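Local atomic coordinates of protein ACDH-11, isoform b (Caenorhabditis elegans, PDB entry 4Y9J), a protein that belongs to the acyl-CoA dehydrogenase family and, in this structure, binds flavin-adenine dinucleotide and the ligand UCC in an assembly of four chains. Residues A106-S112 against L175-P180; P145-T149 against W184-Q188; S536-I541 against V557-C562; R36-R40 against D542-D546. All coordinates share one frame; numbering follows the deposited sequence.

Contact 1 of 4, residues A106-S112 against L175-P180; sequences AEEGVIS and LRSRDP
The guanidinium of R178 has G109 N 3.4 Å above one face, nearer its margin than its middle, and E107 O at its edge, close to its plane. Both partners belong to the C-terminal turn and exit of helix 96-107, where a Schellman motif with G109 at positive phi lets the chain leave the helix. This is a worked case of an arginine serving a helix C terminus: R178 NH2 donates to E107 O at 2.9 Å and 156°, and NE adds a weak second bond to the same oxygen. A bend at chi3 (70°) turns the head across the turn, while E108 pairs with K131 and R60. Lower in the side chain, S112 OG comes within 3.0 Å of R178 CG. The same hydroxyl gives its proton to R176 O over 2.8 Å, approaching from above the carbonyl plane, so it bonds to the loop backbone while packing on the R178 stem. A106 turns its methyl onto S177 O, and its carbonyl oxygen, already bonded to G109 N, is met by R178 CA at 3.1 Å. R176 has D117 as partner for NH2, whereas its NE donates to water 1, which donates to S112 O at 2.9 Å.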
loop_
_atom_site.group_PDB
_atom_site.type_symbol
_atom_site.label_atom_id
_atom_site.label_comp_id
_atom_site.label_asym_id
_atom_site.label_seq_id
_atom_site.Cartn_x
_atom_site.Cartn_y
_atom_site.Cartn_z
ATOM N N ALA B 106 1.229 31.683 4.851
ATOM C CA ALA B 106 0.539 32.934 4.597
ATOM C C ALA B 106 0.351 33.741 5.888
ATOM O O ALA B 106 0.769 34.910 5.950
ATOM C CB ALA B 106 -0.841 32.705 4.006
ATOM N N GLU B 107 -0.297 33.133 6.879
ATOM C CA GLU B 107 -0.622 33.788 8.160
ATOM C C GLU B 107 0.673 34.398 8.777
ATOM O O GLU B 107 0.659 35.523 9.309
ATOM C CB GLU B 107 -1.131 32.742 9.184
ATOM C CG GLU B 107 -2.605 32.669 9.454
ATOM C CD GLU B 107 -3.023 31.400 10.229
ATOM O OE1 GLU B 107 -2.190 30.618 10.755
ATOM O OE2 GLU B 107 -4.235 31.153 10.317
ATOM N N GLU B 108 1.727 33.614 8.745
ATOM C CA GLU B 108 3.047 33.962 9.318
ATOM C C GLU B 108 3.916 34.895 8.454
ATOM O O GLU B 108 5.011 35.307 8.880
ATOM C CB GLU B 108 3.854 32.698 9.670
ATOM C CG GLU B 108 3.185 31.920 10.805
ATOM C CD GLU B 108 3.411 32.480 12.179
ATOM O OE1 GLU B 108 4.133 33.507 12.319
ATOM O OE2 GLU B 108 2.822 31.942 13.125
ATOM N N GLY B 109 3.454 35.183 7.248
ATOM C CA GLY B 109 4.153 36.094 6.334
ATOM C C GLY B 109 5.488 35.590 5.915
ATOM O O GLY B 109 6.362 36.356 5.644
ATOM N N VAL B 110 5.649 34.260 5.767
ATOM C CA VAL B 110 6.884 33.748 5.301
ATOM C C VAL B 110 7.324 34.335 3.952
ATOM O O VAL B 110 8.525 34.456 3.702
ATOM C CB VAL B 110 6.781 32.203 5.237
ATOM C CG1 VAL B 110 7.831 31.658 4.372
ATOM C CG2 VAL B 110 6.772 31.660 6.647
ATOM N N ILE B 111 6.364 34.682 3.094
ATOM C CA ILE B 111 6.597 35.472 1.877
ATOM C C ILE B 111 6.435 36.969 2.184
ATOM O O ILE B 111 7.304 37.767 1.816
ATOM C CB ILE B 111 5.581 35.133 0.747
ATOM C CG1 ILE B 111 5.597 33.623 0.458
ATOM C CG2 ILE B 111 5.919 35.902 -0.555
ATOM C CD1 ILE B 111 6.966 33.074 0.227
ATOM N N SER B 112 5.339 37.359 2.835
ATOM C CA SER B 112 5.019 38.772 3.007
ATOM C C SER B 112 6.098 39.576 3.647
ATOM O O SER B 112 6.284 40.755 3.331
ATOM C CB SER B 112 3.732 38.986 3.870
ATOM O OG SER B 112 2.843 37.960 3.531
ATOM N N LEU B 175 0.405 36.066 -4.143
ATOM C CA LEU B 175 1.600 35.429 -3.676
ATOM C C LEU B 175 2.105 36.039 -2.378
ATOM O O LEU B 175 2.664 35.303 -1.539
ATOM C CB LEU B 175 2.703 35.426 -4.741
ATOM C CG LEU B 175 2.381 34.702 -6.064
ATOM C CD1 LEU B 175 3.325 35.119 -7.187
ATOM C CD2 LEU B 175 2.415 33.196 -5.908
ATOM N N ARG B 176 1.962 37.362 -2.206
ATOM C CA ARG B 176 2.372 38.047 -0.969
ATOM C C ARG B 176 1.310 38.069 0.127
ATOM O O ARG B 176 1.534 38.627 1.181
ATOM C CB ARG B 176 2.647 39.547 -1.286
ATOM C CG ARG B 176 3.775 39.789 -2.215
ATOM C CD ARG B 176 3.770 41.246 -2.697
ATOM N NE ARG B 176 3.953 42.163 -1.574
ATOM C CZ ARG B 176 3.921 43.494 -1.656
ATOM N NH1 ARG B 176 3.660 44.104 -2.823
ATOM N NH2 ARG B 176 4.084 44.215 -0.539
ATOM N N SER B 177 0.102 37.568 -0.100
ATOM C CA SER B 177 -0.943 37.740 0.895
ATOM C C SER B 177 -0.752 36.966 2.166
ATOM O O SER B 177 -0.292 35.807 2.168
ATOM C CB SER B 177 -2.238 37.327 0.311
ATOM O OG SER B 177 -3.304 37.498 1.208
ATOM N N ARG B 178 -1.119 37.598 3.266
ATOM C CA ARG B 178 -1.145 36.910 4.578
ATOM C C ARG B 178 -2.485 36.224 4.854
ATOM O O ARG B 178 -2.635 35.548 5.855
ATOM C CB ARG B 178 -0.792 37.912 5.693
ATOM C CG ARG B 178 0.631 38.438 5.529
ATOM C CD ARG B 178 1.250 39.234 6.686
ATOM N NE ARG B 178 1.544 38.365 7.848
ATOM C CZ ARG B 178 2.565 38.486 8.702
ATOM N NH1 ARG B 178 3.559 39.381 8.527
ATOM N NH2 ARG B 178 2.614 37.654 9.741
ATOM N N ASP B 179 -3.460 36.441 3.980
ATOM C CA ASP B 179 -4.807 35.844 4.085
ATOM C C ASP B 179 -4.787 34.425 3.502
ATOM O O ASP B 179 -4.731 34.225 2.298
ATOM C CB ASP B 179 -5.828 36.690 3.328
ATOM C CG ASP B 179 -7.254 36.244 3.563
ATOM O OD1 ASP B 179 -7.546 35.091 3.954
ATOM O OD2 ASP B 179 -8.114 37.066 3.372
ATOM N N PRO B 180 -4.841 33.440 4.364
ATOM C CA PRO B 180 -4.733 32.035 3.933
ATOM C C PRO B 180 -5.820 31.649 2.961
ATOM O O PRO B 180 -5.595 30.763 2.162
ATOM C CB PRO B 180 -4.837 31.230 5.234
ATOM C CG PRO B 180 -5.286 32.162 6.258
ATOM C CD PRO B 180 -5.211 33.577 5.774
HETATM O O HOH W 1 4.258 41.835 1.485
#

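Contact 2 of 4, residues P145-T149 against W184-Q188; sequences PMAMT and WTSGQ. With UCC (S-{(3S,5R,9R)-1-[(2R,3S,4R,5R)-5-(6-amino-9H-purin-9-yl)-4-hydroxy-3-(phosphonooxy)tetrahydrofuran-2-yl]-3,5,9-trihydroxy-8,8-dimethyl-3,5-dioxido-10,14-dioxo-2,4,6-trioxa-11,15-diaza-3lambda~5~,5lambda~5~-diphosphaheptadecan-17-yl} undecanethioate), chain F.
The UCC pocket is lined here by A147 and Q188, and M148, close to the flavin-adenine dinucleotide, packs on Q188 with M148 SD 3.7 Å from Q188 CB. Q188 points its extended side chain to the ligand, CG anti to the backbone N (chi1 169°), and the amide carbon CD comes within 3.3 Å of the UCC sulfur. Its NE2 is held by E446 and its main-chain O accepts from N3 of the flavin, so one residue borders both ligands. A147 CB touches the UCC chain at CA8, 3.5 Å away. In the acyl-CoA dehydrogenase fold a helical N-terminal region lies against a beta-rich middle region, and residues 145-149 of helix 143-158 cross residues 186-188 of the strand at 86°, their axes 6.8 Å apart. T149 OG1 joins the two, donating to P145 O at 2.6 Å and accepting from S186 N at 3.1 Å. P145 O thus takes two donors, OG1 and N of T149, from opposite faces of its plane. S186 O is buried without a polar partner, and M148 CB lies 3.3 Å from it. M146 CE meets T185 CG2, and this methyl of T185 lies beside T149 OG1.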
loop_
_atom_site.group_PDB
_atom_site.type_symbol
_atom_site.label_atom_id
_atom_site.label_comp_id
_atom_site.label_asym_id
_atom_site.label_seq_id
_atom_site.Cartn_x
_atom_site.Cartn_y
_atom_site.Cartn_z
ATOM N N PRO B 145 7.556 25.178 -2.368
ATOM C CA PRO B 145 6.718 26.204 -2.944
ATOM C C PRO B 145 6.947 27.586 -2.324
ATOM O O PRO B 145 6.749 28.562 -3.031
ATOM C CB PRO B 145 5.301 25.715 -2.709
ATOM C CG PRO B 145 5.441 24.658 -1.667
ATOM C CD PRO B 145 6.758 24.031 -1.900
ATOM N N MET B 146 7.378 27.699 -1.055
ATOM C CA MET B 146 7.673 29.049 -0.539
ATOM C C MET B 146 8.854 29.673 -1.329
ATOM O O MET B 146 8.816 30.873 -1.646
ATOM C CB MET B 146 7.958 29.049 0.960
ATOM C CG MET B 146 6.777 28.695 1.830
ATOM S SD MET B 146 5.432 29.894 1.570
ATOM C CE MET B 146 4.129 28.994 0.846
ATOM N N ALA B 147 9.857 28.880 -1.653
ATOM C CA ALA B 147 10.997 29.377 -2.443
ATOM C C ALA B 147 10.558 29.919 -3.796
ATOM O O ALA B 147 10.957 31.004 -4.190
ATOM C CB ALA B 147 12.050 28.339 -2.641
ATOM N N MET B 148 9.785 29.105 -4.493
ATOM C CA MET B 148 9.327 29.418 -5.805
ATOM C C MET B 148 8.355 30.593 -5.799
ATOM O O MET B 148 8.339 31.336 -6.773
ATOM C CB MET B 148 8.709 28.231 -6.473
ATOM C CG MET B 148 9.713 27.171 -6.787
ATOM S SD MET B 148 9.064 25.763 -7.718
ATOM C CE MET B 148 7.833 25.153 -6.653
ATOM N N THR B 149 7.589 30.734 -4.709
ATOM C CA THR B 149 6.625 31.811 -4.569
ATOM C C THR B 149 7.398 33.137 -4.421
ATOM O O THR B 149 7.077 34.128 -5.086
ATOM C CB THR B 149 5.670 31.528 -3.400
ATOM O OG1 THR B 149 4.917 30.303 -3.696
ATOM C CG2 THR B 149 4.797 32.696 -3.062
ATOM N N TRP B 184 -1.705 32.747 -2.794
ATOM C CA TRP B 184 -1.293 31.827 -3.839
ATOM C C TRP B 184 0.156 31.357 -3.648
ATOM O O TRP B 184 0.970 31.995 -2.934
ATOM C CB TRP B 184 -1.365 32.490 -5.214
ATOM C CG TRP B 184 -2.714 32.580 -5.867
ATOM C CD1 TRP B 184 -3.913 32.055 -5.400
ATOM C CD2 TRP B 184 -3.027 33.177 -7.129
ATOM N NE1 TRP B 184 -4.890 32.273 -6.281
ATOM C CE2 TRP B 184 -4.403 32.988 -7.345
ATOM C CE3 TRP B 184 -2.296 33.865 -8.075
ATOM C CZ2 TRP B 184 -5.072 33.492 -8.468
ATOM C CZ3 TRP B 184 -2.973 34.345 -9.213
ATOM C CH2 TRP B 184 -4.322 34.150 -9.388
ATOM N N THR B 185 0.497 30.290 -4.374
ATOM C CA THR B 185 1.861 29.837 -4.508
ATOM C C THR B 185 2.166 29.668 -5.997
ATOM O O THR B 185 1.250 29.629 -6.811
ATOM C CB THR B 185 2.137 28.502 -3.789
ATOM O OG1 THR B 185 1.245 27.463 -4.256
ATOM C CG2 THR B 185 2.072 28.690 -2.310
ATOM N N SER B 186 3.458 29.628 -6.330
ATOM C CA SER B 186 3.904 29.466 -7.698
ATOM C C SER B 186 4.770 28.244 -7.863
ATOM O O SER B 186 5.494 27.865 -6.942
ATOM C CB SER B 186 4.682 30.673 -8.182
ATOM O OG SER B 186 5.107 30.591 -9.556
ATOM N N GLY B 187 4.775 27.721 -9.085
ATOM C CA GLY B 187 5.811 26.773 -9.521
ATOM C C GLY B 187 6.736 27.379 -10.553
ATOM O O GLY B 187 6.619 28.563 -10.871
ATOM N N GLN B 188 7.700 26.586 -11.002
ATOM C CA GLN B 188 8.797 27.033 -11.857
ATOM C C GLN B 188 9.048 25.794 -12.726
ATOM O O GLN B 188 9.516 24.778 -12.215
ATOM C CB GLN B 188 10.023 27.352 -10.960
ATOM C CG GLN B 188 11.410 27.595 -11.665
ATOM C CD GLN B 188 12.601 27.619 -10.693
ATOM O OE1 GLN B 188 12.465 27.332 -9.502
ATOM N NE2 GLN B 188 13.813 27.883 -11.229
HETATM O OA1 UCC F . 15.090 22.700 -9.622
HETATM C CA1 UCC F . 14.059 23.475 -9.681
HETATM C CA2 UCC F . 12.915 23.626 -8.672
HETATM C CA3 UCC F . 13.080 23.105 -7.278
HETATM C CA4 UCC F . 12.490 24.088 -6.213
HETATM C CA5 UCC F . 13.635 24.689 -5.386
HETATM C CA6 UCC F . 13.292 24.741 -3.937
HETATM C CA7 UCC F . 14.422 25.335 -3.112
HETATM C CA8 UCC F . 13.694 25.409 -1.830
HETATM C CA9 UCC F . 14.300 24.955 -0.615
HETATM C C10 UCC F . 13.650 23.787 -0.021
HETATM C C11 UCC F . 14.768 22.756 -0.082
HETATM S S UCC F . 13.690 24.504 -10.948
HETATM C CP1 UCC F . 14.975 24.328 -12.243
HETATM C CP2 UCC F . 16.362 24.704 -11.822
HETATM N NP1 UCC F . 17.289 24.818 -12.966
HETATM C CP3 UCC F . 18.457 25.426 -12.751
HETATM O OP1 UCC F . 18.860 25.785 -11.644
HETATM C CP4 UCC F . 19.294 25.745 -13.973
HETATM C CP5 UCC F . 20.717 25.209 -13.764
HETATM N NP2 UCC F . 21.449 25.744 -14.906
HETATM C CP6 UCC F . 21.974 26.967 -14.959
HETATM O OP2 UCC F . 21.993 27.735 -14.007
HETATM C CP8 UCC F . 22.669 27.298 -16.265
HETATM O OP3 UCC F . 23.945 27.940 -15.964
HETATM C CPB UCC F . 21.995 28.323 -17.145
HETATM C CP7 UCC F . 21.408 29.591 -16.506
HETATM C CP9 UCC F . 20.561 27.653 -17.310
HETATM C CPA UCC F . 22.349 28.207 -18.645
HETATM O O7 UCC F . 21.599 29.193 -19.398
HETATM P P2 UCC F . 22.122 29.666 -20.857
HETATM O O21 UCC F . 21.138 30.650 -21.469
HETATM O O22 UCC F . 22.626 28.398 -21.561
HETATM O O6 UCC F . 23.491 30.423 -20.409
HETATM P P1 UCC F . 23.884 31.957 -20.577
HETATM O O11 UCC F . 23.907 32.409 -22.030
HETATM O O12 UCC F . 25.134 32.061 -19.755
HETATM O "O5'" UCC F . 22.613 32.668 -19.763
HETATM C "C5'" UCC F . 21.722 33.574 -20.459
HETATM C "C4'" UCC F . 21.598 34.924 -19.727
HETATM C "C3'" UCC F . 22.947 35.629 -19.624
HETATM O "O3'" UCC F . 22.638 36.999 -19.647
HETATM P P3 UCC F . 23.103 37.950 -20.820
HETATM O O33 UCC F . 22.442 39.258 -20.446
HETATM O O32 UCC F . 22.417 37.400 -22.048
HETATM O O31 UCC F . 24.650 37.884 -20.768
HETATM C "C2'" UCC F . 23.507 35.271 -18.254
HETATM O "O2'" UCC F . 24.293 36.285 -17.632
HETATM O "O4'" UCC F . 21.155 34.705 -18.371
HETATM C "C1'" UCC F . 22.177 35.170 -17.498
HETATM N N9 UCC F . 22.202 34.364 -16.268
HETATM C C4 UCC F . 22.128 34.919 -15.063
HETATM N N3 UCC F . 21.952 36.174 -14.585
HETATM C C8 UCC F . 22.369 33.024 -16.181
HETATM N N7 UCC F . 22.360 32.674 -14.881
HETATM C C5 UCC F . 22.204 33.791 -14.135
HETATM C C6 UCC F . 22.057 34.116 -12.691
HETATM N N6 UCC F . 22.117 33.113 -11.779
HETATM N N1 UCC F . 21.942 35.436 -12.337
HETATM C C2 UCC F . 21.893 36.416 -13.263
#

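Contact 3 of 4, residues S536-I541 against V557-C562; sequences SGALLI and VAYRYC
L540 and Y561 form the close centre of this pair of helices: L540 CD1 lies 3.4 Å from Y561 CG, the two side chains crossing at about a right angle. The leucine has its other methyl, CD2, against V557 CG1, and its CB rests 3.9 Å from A558 CB, so one residue touches V557, A558 and Y561, one turn of helix 552-563. Closeness also comes from G537, which has no side chain; its CA is met by C562 SG at 3.6 Å, and I541 CD1 packs on the same sulfur. No direct hydrogen bond links the two segments. At the Y561 hydroxyl the two helices meet through a water. With CG anti to the backbone N (chi1 -170°), the ring reaches past G537 to S536, where OH packs 3.3 Å from S536 CB and hydrogen-bonds to water 2. That water, 2.6 Å from Y561 OH, donates to S536 OG, which also bonds to A532 O one turn back. The more open side is the far side of helix 552-563, where Y559 is partly exposed and makes a cation-pi contact with K487, while R560 pairs with D583 of the second subunit. The axes run at 162°, 8.8 Å apart, and successive helices so opposed make an antiparallel helical hairpin, here in the all-helical C-terminal region of the protein.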
loop_
_atom_site.group_PDB
_atom_site.type_symbol
_atom_site.label_atom_id
_atom_site.label_comp_id
_atom_site.label_asym_id
_atom_site.label_seq_id
_atom_site.Cartn_x
_atom_site.Cartn_y
_atom_site.Cartn_z
ATOM N N SER B 536 33.504 32.972 4.502
ATOM C CA SER B 536 32.885 32.472 5.742
ATOM C C SER B 536 33.842 32.729 6.930
ATOM O O SER B 536 33.425 33.160 8.034
ATOM C CB SER B 536 32.513 30.988 5.650
ATOM O OG SER B 536 31.480 30.762 4.702
ATOM N N GLY B 537 35.133 32.502 6.712
ATOM C CA GLY B 537 36.088 32.728 7.765
ATOM C C GLY B 537 36.139 34.164 8.233
ATOM O O GLY B 537 36.244 34.481 9.448
ATOM N N ALA B 538 36.194 35.051 7.254
ATOM C CA ALA B 538 36.251 36.498 7.558
ATOM C C ALA B 538 35.001 36.966 8.338
ATOM O O ALA B 538 35.093 37.810 9.248
ATOM C CB ALA B 538 36.328 37.261 6.257
ATOM N N LEU B 539 33.858 36.392 7.978
ATOM C CA LEU B 539 32.587 36.651 8.662
ATOM C C LEU B 539 32.635 36.143 10.081
ATOM O O LEU B 539 32.275 36.856 10.995
ATOM C CB LEU B 539 31.425 36.044 7.910
ATOM C CG LEU B 539 30.991 36.819 6.675
ATOM C CD1 LEU B 539 30.223 35.904 5.793
ATOM C CD2 LEU B 539 30.165 38.051 7.041
ATOM N N LEU B 540 33.186 34.950 10.280
ATOM C CA LEU B 540 33.328 34.391 11.617
ATOM C C LEU B 540 34.233 35.242 12.495
ATOM O O LEU B 540 34.000 35.384 13.683
ATOM C CB LEU B 540 33.877 32.938 11.529
ATOM C CG LEU B 540 32.847 31.875 11.152
ATOM C CD1 LEU B 540 33.528 30.566 10.873
ATOM C CD2 LEU B 540 31.816 31.697 12.251
ATOM N N ILE B 541 35.245 35.843 11.886
ATOM C CA ILE B 541 36.227 36.617 12.607
ATOM C C ILE B 541 35.574 37.915 13.051
ATOM O O ILE B 541 35.785 38.331 14.187
ATOM C CB ILE B 541 37.483 36.927 11.765
ATOM C CG1 ILE B 541 38.369 35.699 11.672
ATOM C CG2 ILE B 541 38.341 38.019 12.402
ATOM C CD1 ILE B 541 39.310 35.730 10.487
ATOM N N VAL B 557 35.563 29.055 17.432
ATOM C CA VAL B 557 34.990 28.634 16.149
ATOM C C VAL B 557 35.697 29.348 14.975
ATOM O O VAL B 557 36.027 28.723 13.970
ATOM C CB VAL B 557 33.486 28.931 16.109
ATOM C CG1 VAL B 557 32.965 28.791 14.707
ATOM C CG2 VAL B 557 32.722 27.980 17.001
ATOM N N ALA B 558 35.973 30.659 15.115
ATOM C CA ALA B 558 36.648 31.375 14.041
ATOM C C ALA B 558 38.041 30.826 13.843
ATOM O O ALA B 558 38.491 30.698 12.686
ATOM C CB ALA B 558 36.686 32.855 14.285
ATOM N N TYR B 559 38.738 30.553 14.957
ATOM C CA TYR B 559 40.054 29.994 14.887
ATOM C C TYR B 559 40.069 28.622 14.198
ATOM O O TYR B 559 40.873 28.383 13.280
ATOM C CB TYR B 559 40.701 29.927 16.289
ATOM C CG TYR B 559 41.948 29.136 16.260
ATOM C CD1 TYR B 559 43.116 29.710 15.840
ATOM C CD2 TYR B 559 41.947 27.764 16.522
ATOM C CE1 TYR B 559 44.275 29.013 15.757
ATOM C CE2 TYR B 559 43.135 27.045 16.434
ATOM C CZ TYR B 559 44.300 27.701 16.055
ATOM O OH TYR B 559 45.530 27.060 15.932
ATOM N N ARG B 560 39.183 27.733 14.629
ATOM C CA ARG B 560 39.112 26.370 14.025
ATOM C C ARG B 560 38.715 26.390 12.561
ATOM O O ARG B 560 39.290 25.680 11.729
ATOM C CB ARG B 560 38.187 25.487 14.826
ATOM C CG ARG B 560 38.680 25.291 16.244
ATOM C CD ARG B 560 37.810 24.295 16.942
ATOM N NE ARG B 560 38.125 24.127 18.355
ATOM C CZ ARG B 560 37.611 23.174 19.128
ATOM N NH1 ARG B 560 36.839 22.277 18.604
ATOM N NH2 ARG B 560 37.917 23.085 20.413
ATOM N N TYR B 561 37.787 27.263 12.216
ATOM C CA TYR B 561 37.337 27.335 10.830
ATOM C C TYR B 561 38.509 27.825 9.976
ATOM O O TYR B 561 38.723 27.321 8.885
ATOM C CB TYR B 561 36.132 28.304 10.688
ATOM C CG TYR B 561 35.484 28.236 9.331
ATOM C CD1 TYR B 561 36.020 28.923 8.253
ATOM C CD2 TYR B 561 34.327 27.481 9.130
ATOM C CE1 TYR B 561 35.439 28.821 6.993
ATOM C CE2 TYR B 561 33.752 27.366 7.875
ATOM C CZ TYR B 561 34.317 28.071 6.821
ATOM O OH TYR B 561 33.770 27.948 5.590
ATOM N N CYS B 562 39.238 28.812 10.463
ATOM C CA CYS B 562 40.224 29.451 9.626
ATOM C C CYS B 562 41.582 28.738 9.622
ATOM O O CYS B 562 42.315 28.792 8.637
ATOM C CB CYS B 562 40.439 30.893 10.058
ATOM S SG CYS B 562 39.046 31.953 9.664
HETATM O O HOH W 2 31.148 28.100 5.389
#

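Contact 4 of 4, residues R36-R40 against D542-D546; sequences RTLRR and DHASD
R40 divides its donors between D546 and D542, at the end of helix 524-545, in two salt bridges. NE bonds to D546 OD2 at 3.1 Å and 158°, the acceptor near the guanidinium plane and met on the anti side of the carboxylate. NH2 donates to D542 OD2 at 3.3 Å, arriving from above that carboxylate's plane. A bend at chi3 (68°) turns the head so that one face lies over H543 CA, with D542 O on that face too. D546 OD1 is satisfied separately by S548 OG. Beside this, the H543 ring packs its CD2 on R40 CD at 3.6 Å, and its NE2 is buried with no polar partner; T37 OG1, 4.0 Å away, bonds to I33 O instead. R36, whose CB sits at the edge of the same ring, pairs its NH2 with D554 and with D589 of the second subunit. One arginine shared by two acids four residues apart on a neighbouring helix end is a salt-bridge network, here joining the N-terminal and C-terminal helical regions.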
loop_
_atom_site.group_PDB
_atom_site.type_symbol
_atom_site.label_atom_id
_atom_site.label_comp_id
_atom_site.label_asym_id
_atom_site.label_seq_id
_atom_site.Cartn_x
_atom_site.Cartn_y
_atom_site.Cartn_z
ATOM N N ARG B 36 22.321 35.895 18.465
ATOM C CA ARG B 36 23.529 36.747 18.524
ATOM C C ARG B 36 23.768 37.459 17.193
ATOM O O ARG B 36 24.119 38.615 17.192
ATOM C CB ARG B 36 24.778 35.976 18.972
ATOM C CG ARG B 36 24.789 35.606 20.450
ATOM C CD ARG B 36 26.172 35.344 21.016
ATOM N NE ARG B 36 26.978 34.285 20.378
ATOM C CZ ARG B 36 26.762 32.972 20.484
ATOM N NH1 ARG B 36 25.741 32.493 21.191
ATOM N NH2 ARG B 36 27.578 32.112 19.868
ATOM N N THR B 37 23.524 36.774 16.079
ATOM C CA THR B 37 23.746 37.287 14.734
ATOM C C THR B 37 22.748 38.366 14.386
ATOM O O THR B 37 23.135 39.406 13.832
ATOM C CB THR B 37 23.623 36.159 13.713
ATOM O OG1 THR B 37 24.556 35.145 14.053
ATOM C CG2 THR B 37 23.868 36.657 12.290
ATOM N N LEU B 38 21.474 38.158 14.743
ATOM C CA LEU B 38 20.446 39.185 14.534
ATOM C C LEU B 38 20.696 40.463 15.362
ATOM O O LEU B 38 20.481 41.601 14.904
ATOM C CB LEU B 38 19.023 38.649 14.847
ATOM C CG LEU B 38 18.566 37.445 14.020
ATOM C CD1 LEU B 38 17.135 37.041 14.415
ATOM C CD2 LEU B 38 18.761 37.713 12.531
ATOM N N ARG B 39 21.106 40.275 16.604
ATOM C CA ARG B 39 21.541 41.412 17.426
ATOM C C ARG B 39 22.600 42.294 16.752
ATOM O O ARG B 39 22.581 43.478 16.924
ATOM C CB ARG B 39 22.129 40.931 18.737
ATOM C CG ARG B 39 21.143 40.519 19.791
ATOM C CD ARG B 39 21.877 40.012 21.021
ATOM N NE ARG B 39 20.887 39.584 21.991
ATOM C CZ ARG B 39 20.219 40.418 22.785
ATOM N NH1 ARG B 39 20.459 41.731 22.761
ATOM N NH2 ARG B 39 19.312 39.936 23.626
ATOM N N ARG B 40 23.539 41.703 16.021
ATOM C CA ARG B 40 24.599 42.453 15.355
ATOM C C ARG B 40 24.142 43.127 14.110
ATOM O O ARG B 40 24.587 44.198 13.804
ATOM C CB ARG B 40 25.714 41.520 14.920
ATOM C CG ARG B 40 26.407 40.890 16.080
ATOM C CD ARG B 40 27.616 40.087 15.607
ATOM N NE ARG B 40 28.611 41.028 15.087
ATOM C CZ ARG B 40 29.041 41.085 13.828
ATOM N NH1 ARG B 40 28.606 40.198 12.894
ATOM N NH2 ARG B 40 29.940 42.034 13.530
ATOM N N ASP B 542 34.849 38.534 12.128
ATOM C CA ASP B 542 34.146 39.772 12.378
ATOM C C ASP B 542 33.113 39.542 13.478
ATOM O O ASP B 542 33.019 40.299 14.438
ATOM C CB ASP B 542 33.488 40.222 11.090
ATOM C CG ASP B 542 32.944 41.643 11.154
ATOM O OD1 ASP B 542 33.672 42.581 11.506
ATOM O OD2 ASP B 542 31.760 41.788 10.826
ATOM N N HIS B 543 32.395 38.451 13.390
ATOM C CA HIS B 543 31.467 38.070 14.437
ATOM C C HIS B 543 32.098 37.870 15.814
ATOM O O HIS B 543 31.578 38.392 16.806
ATOM C CB HIS B 543 30.769 36.807 14.014
ATOM C CG HIS B 543 29.714 36.338 14.960
ATOM N ND1 HIS B 543 29.939 35.361 15.909
ATOM C CD2 HIS B 543 28.404 36.649 15.046
ATOM C CE1 HIS B 543 28.813 35.110 16.553
ATOM N NE2 HIS B 543 27.877 35.900 16.063
ATOM N N ALA B 544 33.218 37.144 15.878
ATOM C CA ALA B 544 33.891 36.861 17.161
ATOM C C ALA B 544 34.565 38.102 17.748
ATOM O O ALA B 544 34.819 38.165 18.986
ATOM C CB ALA B 544 34.938 35.767 16.983
ATOM N N SER B 545 34.917 39.033 16.855
ATOM C CA SER B 545 35.627 40.260 17.247
ATOM C C SER B 545 34.679 41.251 17.934
ATOM O O SER B 545 35.131 42.162 18.629
ATOM C CB SER B 545 36.303 40.933 16.034
ATOM O OG SER B 545 37.379 40.156 15.505
ATOM N N ASP B 546 33.381 41.103 17.725
ATOM C CA ASP B 546 32.392 42.010 18.281
ATOM C C ASP B 546 32.132 41.709 19.746
ATOM O O ASP B 546 31.225 40.949 20.085
ATOM C CB ASP B 546 31.103 41.971 17.479
ATOM C CG ASP B 546 30.022 42.914 18.025
ATOM O OD1 ASP B 546 30.162 43.449 19.158
ATOM O OD2 ASP B 546 29.041 43.119 17.300
#

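In the fold
From the N terminus, helix 34-41 supplies the first half of contact 4, which waits some 500 residues for its partner and so encloses contacts 1 and 2. Those two alternate along the chain: 106-112 and 145-149 come first, and are met in turn by 175-180 and 184-188. They also touch, with L175 CD2 3.5 Å from T185 C, and contact 2 itself ties the helical N-terminal region to the start of the beta-rich middle region. Near the C terminus contact 3 opens on 536-541; contact 4 closes on 542-546, farther along the same helix; then 557-562 completes contact 3. These two cross, about 12 Å between centres, while the centres of contacts 2 and 3 are about 35 Å apart.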